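AT27789p (PDB 5UZM) probably binds RNA, including mRNA, as the fly hnRNP F/H homolog Glorund, of which this chain is the second quasi-RNA recognition motif. Local coordinates at residues A8-L16 / E54-T65; Q24-L32 / R71-I81. One frame throughout, in Å; residues are numbered along the deposited sequence. Where two conformers were deposited one is given.

Interaction 1: residues A8-L16 / E54-T65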
loop_
_atom_site.group_PDB
_atom_site.type_symbol
_atom_site.label_atom_id
_atom_site.label_comp_id
_atom_site.label_asym_id
_atom_site.label_seq_id
_atom_site.Cartn_x
_atom_site.Cartn_y
_atom_site.Cartn_z
ATOM N N ALA A 8 -5.617 12.545 0.332
ATOM C CA ALA A 8 -5.604 11.664 -0.824
ATOM C C ALA A 8 -4.216 11.115 -1.143
ATOM O O ALA A 8 -4.048 10.516 -2.212
ATOM C CB ALA A 8 -6.189 12.381 -2.040
ATOM N N PHE A 9 -3.230 11.286 -0.242
ATOM C CA PHE A 9 -1.867 10.767 -0.423
ATOM C C PHE A 9 -1.803 9.317 0.029
ATOM O O PHE A 9 -0.919 8.938 0.804
ATOM C CB PHE A 9 -0.811 11.540 0.377
ATOM C CG PHE A 9 -0.743 13.004 0.074
ATOM C CD1 PHE A 9 -1.445 13.535 -0.983
ATOM C CD2 PHE A 9 0.035 13.841 0.865
ATOM C CE1 PHE A 9 -1.422 14.908 -1.245
ATOM C CE2 PHE A 9 0.089 15.221 0.604
ATOM C CZ PHE A 9 -0.660 15.735 -0.469
ATOM N N VAL A 10 -2.761 8.522 -0.408
ATOM C CA VAL A 10 -2.906 7.134 0.020
ATOM C C VAL A 10 -3.243 6.299 -1.203
ATOM O O VAL A 10 -4.041 6.709 -2.043
ATOM C CB VAL A 10 -4.003 6.966 1.087
ATOM C CG1 VAL A 10 -4.098 5.490 1.530
ATOM C CG2 VAL A 10 -3.732 7.888 2.272
ATOM N N VAL A 11 -2.638 5.107 -1.316
ATOM C CA VAL A 11 -3.041 4.154 -2.337
ATOM C C VAL A 11 -3.457 2.858 -1.638
ATOM O O VAL A 11 -3.067 2.599 -0.493
ATOM C CB VAL A 11 -1.931 3.868 -3.363
ATOM C CG1 VAL A 11 -1.413 5.153 -4.029
ATOM C CG2 VAL A 11 -0.787 3.088 -2.710
ATOM N N LYS A 12 -4.267 2.053 -2.322
ATOM C CA LYS A 12 -4.646 0.720 -1.884
ATOM C C LYS A 12 -4.002 -0.301 -2.807
ATOM O O LYS A 12 -4.009 -0.123 -4.025
ATOM C CB LYS A 12 -6.185 0.565 -1.920
ATOM C CG LYS A 12 -6.670 -0.795 -1.429
ATOM C CD LYS A 12 -8.200 -0.776 -1.301
ATOM C CE LYS A 12 -8.891 -0.569 -2.638
ATOM N NZ LYS A 12 -10.397 -0.531 -2.510
ATOM N N LEU A 13 -3.434 -1.367 -2.237
ATOM C CA LEU A 13 -2.792 -2.443 -2.990
ATOM C C LEU A 13 -3.644 -3.699 -2.930
ATOM O O LEU A 13 -4.291 -3.950 -1.927
ATOM C CB LEU A 13 -1.412 -2.789 -2.415
ATOM C CG LEU A 13 -0.442 -1.639 -2.180
ATOM C CD1 LEU A 13 0.908 -2.193 -1.684
ATOM C CD2 LEU A 13 -0.237 -0.767 -3.394
ATOM N N ARG A 14 -3.656 -4.479 -4.005
ATOM C CA ARG A 14 -4.325 -5.769 -4.045
ATOM C C ARG A 14 -3.434 -6.784 -4.753
ATOM O O ARG A 14 -2.628 -6.434 -5.639
ATOM C CB ARG A 14 -5.692 -5.641 -4.764
ATOM C CG ARG A 14 -6.476 -6.918 -4.857
ATOM C CD ARG A 14 -7.824 -6.600 -5.515
ATOM N NE ARG A 14 -8.474 -5.467 -4.853
ATOM C CZ ARG A 14 -9.415 -4.711 -5.405
ATOM N NH1 ARG A 14 -9.826 -4.954 -6.642
ATOM N NH2 ARG A 14 -9.948 -3.708 -4.721
ATOM N N GLY A 15 -3.496 -8.031 -4.306
ATOM C CA GLY A 15 -2.744 -9.094 -4.928
ATOM C C GLY A 15 -1.458 -9.486 -4.242
ATOM O O GLY A 15 -0.648 -10.185 -4.840
ATOM N N LEU A 16 -1.243 -9.028 -3.014
ATOM C CA LEU A 16 0.039 -9.227 -2.355
ATOM C C LEU A 16 0.339 -10.705 -2.098
ATOM O O LEU A 16 -0.577 -11.500 -1.834
ATOM C CB LEU A 16 0.043 -8.470 -1.037
ATOM C CG LEU A 16 -0.035 -6.942 -1.159
ATOM C CD1 LEU A 16 -0.284 -6.247 0.194
ATOM C CD2 LEU A 16 1.285 -6.441 -1.771
ATOM N N GLU A 54 -4.642 -7.343 0.646
ATOM C CA GLU A 54 -4.749 -5.916 0.405
ATOM C C GLU A 54 -3.919 -5.148 1.428
ATOM O O GLU A 54 -3.630 -5.642 2.522
ATOM C CB GLU A 54 -6.197 -5.456 0.456
ATOM C CG GLU A 54 -7.097 -6.163 -0.589
ATOM C CD GLU A 54 -8.600 -5.890 -0.386
ATOM O OE1 GLU A 54 -9.260 -5.473 -1.367
ATOM O OE2 GLU A 54 -9.114 -6.097 0.753
ATOM N N ALA A 55 -3.537 -3.925 1.064
ATOM C CA ALA A 55 -2.801 -3.070 1.990
ATOM C C ALA A 55 -3.091 -1.630 1.630
ATOM O O ALA A 55 -3.541 -1.349 0.531
ATOM C CB ALA A 55 -1.295 -3.317 1.942
ATOM N N PHE A 56 -2.785 -0.713 2.548
ATOM C CA PHE A 56 -2.844 0.718 2.259
ATOM C C PHE A 56 -1.459 1.289 2.502
ATOM O O PHE A 56 -0.771 0.841 3.421
ATOM C CB PHE A 56 -3.837 1.448 3.146
ATOM C CG PHE A 56 -5.257 1.163 2.805
ATOM C CD1 PHE A 56 -5.869 0.051 3.321
ATOM C CD2 PHE A 56 -5.959 1.985 1.946
ATOM C CE1 PHE A 56 -7.197 -0.240 3.008
ATOM C CE2 PHE A 56 -7.273 1.685 1.621
ATOM C CZ PHE A 56 -7.887 0.597 2.159
ATOM N N VAL A 57 -1.033 2.231 1.670
ATOM C CA VAL A 57 0.265 2.885 1.827
ATOM C C VAL A 57 0.038 4.389 1.743
ATOM O O VAL A 57 -0.635 4.867 0.824
ATOM C CB VAL A 57 1.281 2.401 0.764
ATOM C CG1 VAL A 57 2.620 3.144 0.907
ATOM C CG2 VAL A 57 1.466 0.862 0.879
ATOM N N GLN A 58 0.595 5.114 2.705
ATOM C CA GLN A 58 0.485 6.565 2.821
ATOM C C GLN A 58 1.816 7.193 2.448
ATOM O O GLN A 58 2.830 6.827 3.038
ATOM C CB GLN A 58 0.175 6.971 4.256
ATOM C CG GLN A 58 -1.094 6.469 4.782
ATOM C CD GLN A 58 -1.519 7.217 6.028
ATOM O OE1 GLN A 58 -1.968 6.624 7.008
ATOM N NE2 GLN A 58 -1.371 8.537 5.995
ATOM N N PHE A 59 1.795 8.168 1.541
ATOM C CA PHE A 59 2.985 8.888 1.105
ATOM C C PHE A 59 3.014 10.309 1.659
ATOM O O PHE A 59 2.017 10.843 2.143
ATOM C CB PHE A 59 3.047 8.933 -0.422
ATOM C CG PHE A 59 3.106 7.568 -1.053
ATOM C CD1 PHE A 59 4.328 6.903 -1.159
ATOM C CD2 PHE A 59 1.962 6.941 -1.506
ATOM C CE1 PHE A 59 4.384 5.626 -1.710
ATOM C CE2 PHE A 59 2.015 5.646 -2.076
ATOM C CZ PHE A 59 3.231 4.992 -2.157
ATOM N N GLU A 60 4.177 10.951 1.507
ATOM C CA GLU A 60 4.335 12.292 2.050
ATOM C C GLU A 60 3.835 13.368 1.109
ATOM O O GLU A 60 3.631 14.510 1.538
ATOM C CB GLU A 60 5.804 12.557 2.372
ATOM C CG GLU A 60 5.997 13.358 3.611
ATOM C CD GLU A 60 5.664 12.552 4.828
ATOM O OE1 GLU A 60 6.181 11.419 4.929
ATOM O OE2 GLU A 60 4.882 13.036 5.671
ATOM N N SER A 61 3.657 13.053 -0.167
ATOM C CA SER A 61 3.381 14.077 -1.155
ATOM C C SER A 61 2.427 13.538 -2.202
ATOM O O SER A 61 2.299 12.328 -2.411
ATOM C CB SER A 61 4.662 14.584 -1.833
ATOM O OG SER A 61 5.169 13.635 -2.759
ATOM N N GLN A 62 1.758 14.468 -2.881
ATOM C CA GLN A 62 0.851 14.100 -3.954
ATOM C C GLN A 62 1.597 13.529 -5.157
ATOM O O GLN A 62 1.157 12.546 -5.765
ATOM C CB GLN A 62 0.010 15.325 -4.341
ATOM C CG GLN A 62 -0.638 15.256 -5.697
ATOM C CD GLN A 62 -1.833 14.343 -5.757
ATOM O OE1 GLN A 62 -2.318 13.835 -4.735
ATOM N NE2 GLN A 62 -2.326 14.127 -6.966
ATOM N N ASP A 63 2.748 14.093 -5.505
ATOM C CA ASP A 63 3.451 13.544 -6.659
ATOM C C ASP A 63 3.939 12.121 -6.404
ATOM O O ASP A 63 3.972 11.312 -7.334
ATOM C CB ASP A 63 4.613 14.441 -7.042
ATOM C CG ASP A 63 5.339 13.946 -8.278
ATOM O OD1 ASP A 63 4.727 13.925 -9.365
ATOM O OD2 ASP A 63 6.525 13.589 -8.154
ATOM N N ASP A 64 4.294 11.801 -5.166
ATOM C CA ASP A 64 4.695 10.420 -4.878
ATOM C C ASP A 64 3.529 9.449 -5.020
ATOM O O ASP A 64 3.719 8.293 -5.437
ATOM C CB ASP A 64 5.297 10.351 -3.497
ATOM C CG ASP A 64 6.796 10.650 -3.530
ATOM O OD1 ASP A 64 7.295 11.031 -4.618
ATOM O OD2 ASP A 64 7.466 10.521 -2.490
ATOM N N THR A 65 2.327 9.883 -4.666
ATOM C CA THR A 65 1.147 9.065 -4.920
ATOM C C THR A 65 0.969 8.801 -6.407
ATOM O O THR A 65 0.623 7.686 -6.825
ATOM C CB THR A 65 -0.086 9.757 -4.324
ATOM O OG1 THR A 65 0.165 10.004 -2.932
ATOM C CG2 THR A 65 -1.315 8.879 -4.485
#
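F9 lays its ring over the turn that leads into helix 62-69. One ring face sits on the backbone at S61 and Q62, with Q62 N 3.5 Å above the plane and over the ring centre. The rim atom F9 CE1 also meets Q62 CB at 3.4 Å. CG stands anti to the carbonyl carbon (chi1 -58°), which carries the ring out past the end of the strand to the helix start. Nearby, T65 OG1 donates to S61 O. S61 OG in turn caps the helix by accepting from D64 N. With an alanine here, the S61-Q62 backbone is likely to lose the ring that covers it, and the helix start would probably be less firmly tied to the strand.

Behind this end, strands 10-14 and 54-58 run antiparallel. V11 and V57 form a hydrogen-bonded pair, with V11 N 2.9 Å from V57 O, and L13 pairs likewise with A55. F59 N extends the pattern to F9 O at 2.9 Å. On one face of the sheet V11, L13, A55 and V57 pack inward. V11 CG2 touches the edge of the F59 ring at CE2, 3.8 Å away, and L16 CD1 presses on A55 CB at 3.6 Å.

The other face carries V10, K12, F56 and Q58. K12 runs alongside F56, and its CG lies over the ring face in a CH-pi contact, 4.2 Å from the centroid. A bend at chi3 (64°) turns the amine onward, where it pairs with E90. R14 NE and E54 OE1 form a long salt bridge of 3.6 Å.

These are the two central strands of an RRM sheet. The chemistry differs by face: the side of V11, L13, A55 and V57 is mainly apolar, while the other mixes apolar groups with charges and is partly covered by helix 88-94.

Interaction 2: residues Q24-L32 / R71-I81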
loop_
_atom_site.group_PDB
_atom_site.type_symbol
_atom_site.label_atom_id
_atom_site.label_comp_id
_atom_site.label_asym_id
_atom_site.label_seq_id
_atom_site.Cartn_x
_atom_site.Cartn_y
_atom_site.Cartn_z
ATOM N N GLN A 24 9.220 -5.551 1.774
ATOM C CA GLN A 24 8.918 -5.752 0.362
ATOM C C GLN A 24 8.098 -4.595 -0.201
ATOM O O GLN A 24 8.267 -4.227 -1.378
ATOM C CB GLN A 24 8.170 -7.061 0.196
ATOM C CG GLN A 24 9.093 -8.272 0.365
ATOM C CD GLN A 24 8.313 -9.547 0.229
ATOM O OE1 GLN A 24 7.381 -9.777 0.976
ATOM N NE2 GLN A 24 8.628 -10.337 -0.780
ATOM N N ILE A 25 7.189 -4.050 0.598
ATOM C CA ILE A 25 6.423 -2.871 0.160
ATOM C C ILE A 25 7.365 -1.685 -0.018
ATOM O O ILE A 25 7.265 -0.933 -0.989
ATOM C CB ILE A 25 5.298 -2.525 1.155
ATOM C CG1 ILE A 25 4.365 -3.723 1.334
ATOM C CG2 ILE A 25 4.552 -1.242 0.716
ATOM C CD1 ILE A 25 3.811 -4.162 0.093
ATOM N N GLU A 26 8.232 -1.448 0.966
ATOM C CA GLU A 26 9.194 -0.346 0.875
ATOM C C GLU A 26 10.050 -0.466 -0.382
ATOM O O GLU A 26 10.248 0.530 -1.107
ATOM C CB GLU A 26 10.060 -0.326 2.135
ATOM C CG GLU A 26 9.250 0.072 3.420
ATOM C CD GLU A 26 9.850 -0.467 4.760
ATOM O OE1 GLU A 26 10.877 -1.160 4.732
ATOM O OE2 GLU A 26 9.279 -0.216 5.854
ATOM N N GLU A 27 10.495 -1.690 -0.686
ATOM C CA GLU A 27 11.287 -1.948 -1.902
ATOM C C GLU A 27 10.461 -1.728 -3.180
ATOM O O GLU A 27 10.947 -1.130 -4.145
ATOM C CB GLU A 27 11.860 -3.362 -1.859
ATOM C CG GLU A 27 12.556 -3.731 -3.128
ATOM C CD GLU A 27 13.095 -5.142 -3.114
ATOM O OE1 GLU A 27 13.083 -5.797 -4.192
ATOM O OE2 GLU A 27 13.546 -5.572 -2.031
ATOM N N PHE A 28 9.217 -2.190 -3.194
ATOM C CA PHE A 28 8.356 -1.981 -4.353
ATOM C C PHE A 28 8.175 -0.499 -4.641
ATOM O O PHE A 28 8.116 -0.098 -5.807
ATOM C CB PHE A 28 7.014 -2.645 -4.066
ATOM C CG PHE A 28 6.055 -2.612 -5.175
ATOM C CD1 PHE A 28 6.144 -3.513 -6.221
ATOM C CD2 PHE A 28 5.041 -1.655 -5.197
ATOM C CE1 PHE A 28 5.225 -3.456 -7.261
ATOM C CE2 PHE A 28 4.121 -1.630 -6.227
ATOM C CZ PHE A 28 4.230 -2.521 -7.267
ATOM N N PHE A 29 8.105 0.330 -3.605
ATOM C CA PHE A 29 7.953 1.772 -3.758
ATOM C C PHE A 29 9.282 2.495 -3.537
ATOM O O PHE A 29 9.295 3.635 -3.081
ATOM C CB PHE A 29 6.851 2.262 -2.799
ATOM C CG PHE A 29 5.480 1.862 -3.240
ATOM C CD1 PHE A 29 5.046 2.155 -4.522
ATOM C CD2 PHE A 29 4.598 1.228 -2.388
ATOM C CE1 PHE A 29 3.800 1.789 -4.981
ATOM C CE2 PHE A 29 3.312 0.901 -2.844
ATOM C CZ PHE A 29 2.900 1.204 -4.139
ATOM N N SER A 30 10.405 1.825 -3.834
ATOM C CA SER A 30 11.716 2.459 -3.701
ATOM C C SER A 30 11.761 3.766 -4.465
ATOM O O SER A 30 11.361 3.832 -5.625
ATOM C CB SER A 30 12.800 1.513 -4.206
ATOM O OG SER A 30 14.081 2.153 -4.071
ATOM N N GLY A 31 12.311 4.787 -3.827
ATOM C CA GLY A 31 12.334 6.123 -4.407
ATOM C C GLY A 31 11.190 7.015 -3.998
ATOM O O GLY A 31 11.207 8.210 -4.314
ATOM N N LEU A 32 10.161 6.482 -3.359
ATOM C CA LEU A 32 9.017 7.282 -2.929
ATOM C C LEU A 32 9.014 7.390 -1.413
ATOM O O LEU A 32 9.474 6.487 -0.708
ATOM C CB LEU A 32 7.711 6.656 -3.396
ATOM C CG LEU A 32 7.730 6.238 -4.881
ATOM C CD1 LEU A 32 6.424 5.613 -5.259
ATOM C CD2 LEU A 32 8.014 7.422 -5.831
ATOM N N ARG A 71 3.140 2.506 -10.899
ATOM C CA ARG A 71 3.721 1.170 -10.746
ATOM C C ARG A 71 2.665 0.064 -10.732
ATOM O O ARG A 71 2.995 -1.089 -10.438
ATOM C CB ARG A 71 4.570 1.121 -9.486
ATOM C CG ARG A 71 5.757 2.092 -9.625
ATOM C CD ARG A 71 6.710 2.032 -8.489
ATOM N NE ARG A 71 7.617 3.178 -8.620
ATOM C CZ ARG A 71 8.654 3.412 -7.837
ATOM N NH1 ARG A 71 8.985 2.547 -6.879
ATOM N NH2 ARG A 71 9.407 4.511 -8.006
ATOM N N ASN A 72 1.437 0.393 -11.115
ATOM C CA ASN A 72 0.351 -0.569 -11.216
ATOM C C ASN A 72 0.760 -1.755 -12.078
ATOM O O ASN A 72 1.353 -1.592 -13.156
ATOM C CB ASN A 72 -0.889 0.118 -11.801
ATOM C CG ASN A 72 -2.068 -0.796 -11.869
ATOM O OD1 ASN A 72 -2.395 -1.455 -10.905
ATOM N ND2 ASN A 72 -2.686 -0.906 -13.041
ATOM N N ARG A 73 0.476 -2.953 -11.573
ATOM C CA ARG A 73 0.810 -4.252 -12.137
ATOM C C ARG A 73 2.309 -4.568 -12.205
ATOM O O ARG A 73 2.675 -5.577 -12.801
ATOM C CB ARG A 73 0.185 -4.463 -13.523
ATOM C CG ARG A 73 -1.354 -4.342 -13.474
ATOM C CD ARG A 73 -2.071 -5.097 -14.572
ATOM N NE ARG A 73 -2.348 -6.471 -14.183
ATOM C CZ ARG A 73 -1.701 -7.529 -14.654
ATOM N NH1 ARG A 73 -0.727 -7.382 -15.544
ATOM N NH2 ARG A 73 -2.031 -8.736 -14.230
ATOM N N GLU A 74 3.190 -3.781 -11.579
ATOM C CA GLU A 74 4.537 -4.280 -11.326
ATOM C C GLU A 74 4.485 -5.370 -10.241
ATOM O O GLU A 74 3.464 -5.575 -9.582
ATOM C CB GLU A 74 5.471 -3.135 -10.949
ATOM C CG GLU A 74 5.626 -2.145 -12.120
ATOM C CD GLU A 74 6.578 -1.021 -11.855
ATOM O OE1 GLU A 74 6.700 -0.136 -12.744
ATOM O OE2 GLU A 74 7.165 -0.981 -10.766
ATOM N N LYS A 75 5.575 -6.103 -10.083
ATOM C CA LYS A 75 5.571 -7.346 -9.317
ATOM C C LYS A 75 6.271 -7.220 -7.968
ATOM O O LYS A 75 7.302 -6.551 -7.815
ATOM C CB LYS A 75 6.236 -8.500 -10.101
ATOM C CG LYS A 75 5.379 -8.886 -11.321
ATOM C CD LYS A 75 6.060 -9.860 -12.250
ATOM C CE LYS A 75 6.145 -11.204 -11.634
ATOM N NZ LYS A 75 6.520 -12.217 -12.692
ATOM N N ILE A 76 5.750 -7.973 -7.005
ATOM C CA ILE A 76 6.507 -8.381 -5.819
ATOM C C ILE A 76 6.637 -9.889 -5.893
ATOM O O ILE A 76 5.616 -10.608 -5.906
ATOM C CB ILE A 76 5.842 -7.957 -4.503
ATOM C CG1 ILE A 76 5.718 -6.446 -4.393
ATOM C CG2 ILE A 76 6.583 -8.576 -3.307
ATOM C CD1 ILE A 76 4.995 -6.023 -3.093
ATOM N N GLY A 77 7.868 -10.360 -6.015
ATOM C CA GLY A 77 8.058 -11.787 -6.273
ATOM C C GLY A 77 7.396 -12.139 -7.600
ATOM O O GLY A 77 7.606 -11.476 -8.618
ATOM N N HIS A 78 6.502 -13.124 -7.554
ATOM C CA HIS A 78 5.816 -13.549 -8.766
ATOM C C HIS A 78 4.419 -12.958 -8.873
ATOM O O HIS A 78 3.704 -13.303 -9.838
ATOM C CB HIS A 78 5.721 -15.092 -8.829
ATOM C CG HIS A 78 4.993 -15.689 -7.673
ATOM N ND1 HIS A 78 5.642 -16.231 -6.585
ATOM C CD2 HIS A 78 3.667 -15.854 -7.445
ATOM C CE1 HIS A 78 4.747 -16.671 -5.717
ATOM N NE2 HIS A 78 3.541 -16.442 -6.209
ATOM N N ARG A 79 4.021 -12.073 -7.941
ATOM C CA ARG A 79 2.656 -11.541 -7.854
ATOM C C ARG A 79 2.579 -10.164 -8.490
ATOM O O ARG A 79 3.362 -9.279 -8.160
ATOM C CB ARG A 79 2.163 -11.396 -6.404
ATOM C CG ARG A 79 2.099 -12.736 -5.651
ATOM C CD ARG A 79 0.930 -13.658 -6.142
ATOM N NE ARG A 79 -0.364 -13.055 -5.844
ATOM C CZ ARG A 79 -1.538 -13.634 -6.079
ATOM N NH1 ARG A 79 -2.691 -13.008 -5.765
ATOM N NH2 ARG A 79 -1.556 -14.834 -6.636
ATOM N N TYR A 80 1.605 -9.988 -9.359
ATOM C CA TYR A 80 1.297 -8.685 -9.919
ATOM C C TYR A 80 0.478 -7.867 -8.931
ATOM O O TYR A 80 -0.543 -8.344 -8.398
ATOM C CB TYR A 80 0.507 -8.874 -11.216
ATOM C CG TYR A 80 1.274 -9.475 -12.358
ATOM C CD1 TYR A 80 1.319 -10.843 -12.538
ATOM C CD2 TYR A 80 1.958 -8.663 -13.254
ATOM C CE1 TYR A 80 2.033 -11.410 -13.605
ATOM C CE2 TYR A 80 2.662 -9.216 -14.331
ATOM C CZ TYR A 80 2.693 -10.594 -14.489
ATOM O OH TYR A 80 3.388 -11.182 -15.525
ATOM N N ILE A 81 0.916 -6.636 -8.681
ATOM C CA ILE A 81 0.294 -5.812 -7.647
ATOM C C ILE A 81 -0.589 -4.762 -8.320
ATOM O O ILE A 81 -0.105 -3.929 -9.101
ATOM C CB ILE A 81 1.359 -5.154 -6.742
ATOM C CG1 ILE A 81 2.352 -6.197 -6.163
ATOM C CG2 ILE A 81 0.696 -4.382 -5.621
ATOM C CD1 ILE A 81 1.705 -7.401 -5.457
HETATM O O HOH W 1 8.324 -1.555 -8.281
#
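F28 drives its ring between helix 22-28 and the chain at 74-76. CG lies anti to the backbone N (chi1 -176°), which sends the ring across toward I76. The two side chains meet at about a right angle, with F28 CD1 3.5 Å from I76 CG1. The carbonyl oxygens of E74 and K75 come to the ring edge; E74 O is 3.6 Å from F28 CE1. I81 CB closes in on F28 CZ at 3.9 Å. I25 CD1 adds a further apolar contact to I76 CD1. This is the tight part.

The polar side lies at the end of the helix. R71 stretches out from CG to NE and turns the edge of its guanidinium to the backbone there. NH1 donates to F28 O at 3.0 Å, and NH1 and NH2 both grip S30 O. Both acceptors lie in the guanidinium plane, while L32 CD1 covers one face. Three bonds thus fix its rotation. This probably also places positive charge by the carbonyls of the helix C-terminus. A water donates to F28 O and to E74 OE2; its oxygen is 2.8 Å from E74 OE2. This water-mediated link to the exposed E74 side chain is the looser part.

In this RNA recognition motif, the short hairpin of strands 75-76 and 79-80, closed by the type II' turn I76-R79, packs on the C-terminal end of helix 22-28. Further in, F28 and R71 touch I83 of strand 79-85. I25 reaches strand 41-45, and L32 packs on helix 62-69.

In the fold
The two contacts have centres about 12 Å apart and lie in one RNA recognition motif. Their segments alternate along the chain: strand 10-14, helix 22-28, strand 54-58 with the start of helix 62-69, then 71-81. Both reach the same antiparallel sheet, where strands 10-14 and 79-85 are neighbours. Interaction 1 forms the middle of that sheet; interaction 2 joins helix 22-28 to its edge at 75-76. They meet directly where G15 O and R79 NE probably form a hydrogen bond and where V57 packs on I25. The F29 and F59 rings stack edge-to-face between them. The two contacts thus tie helices 22-28 and 62-69 to the one sheet.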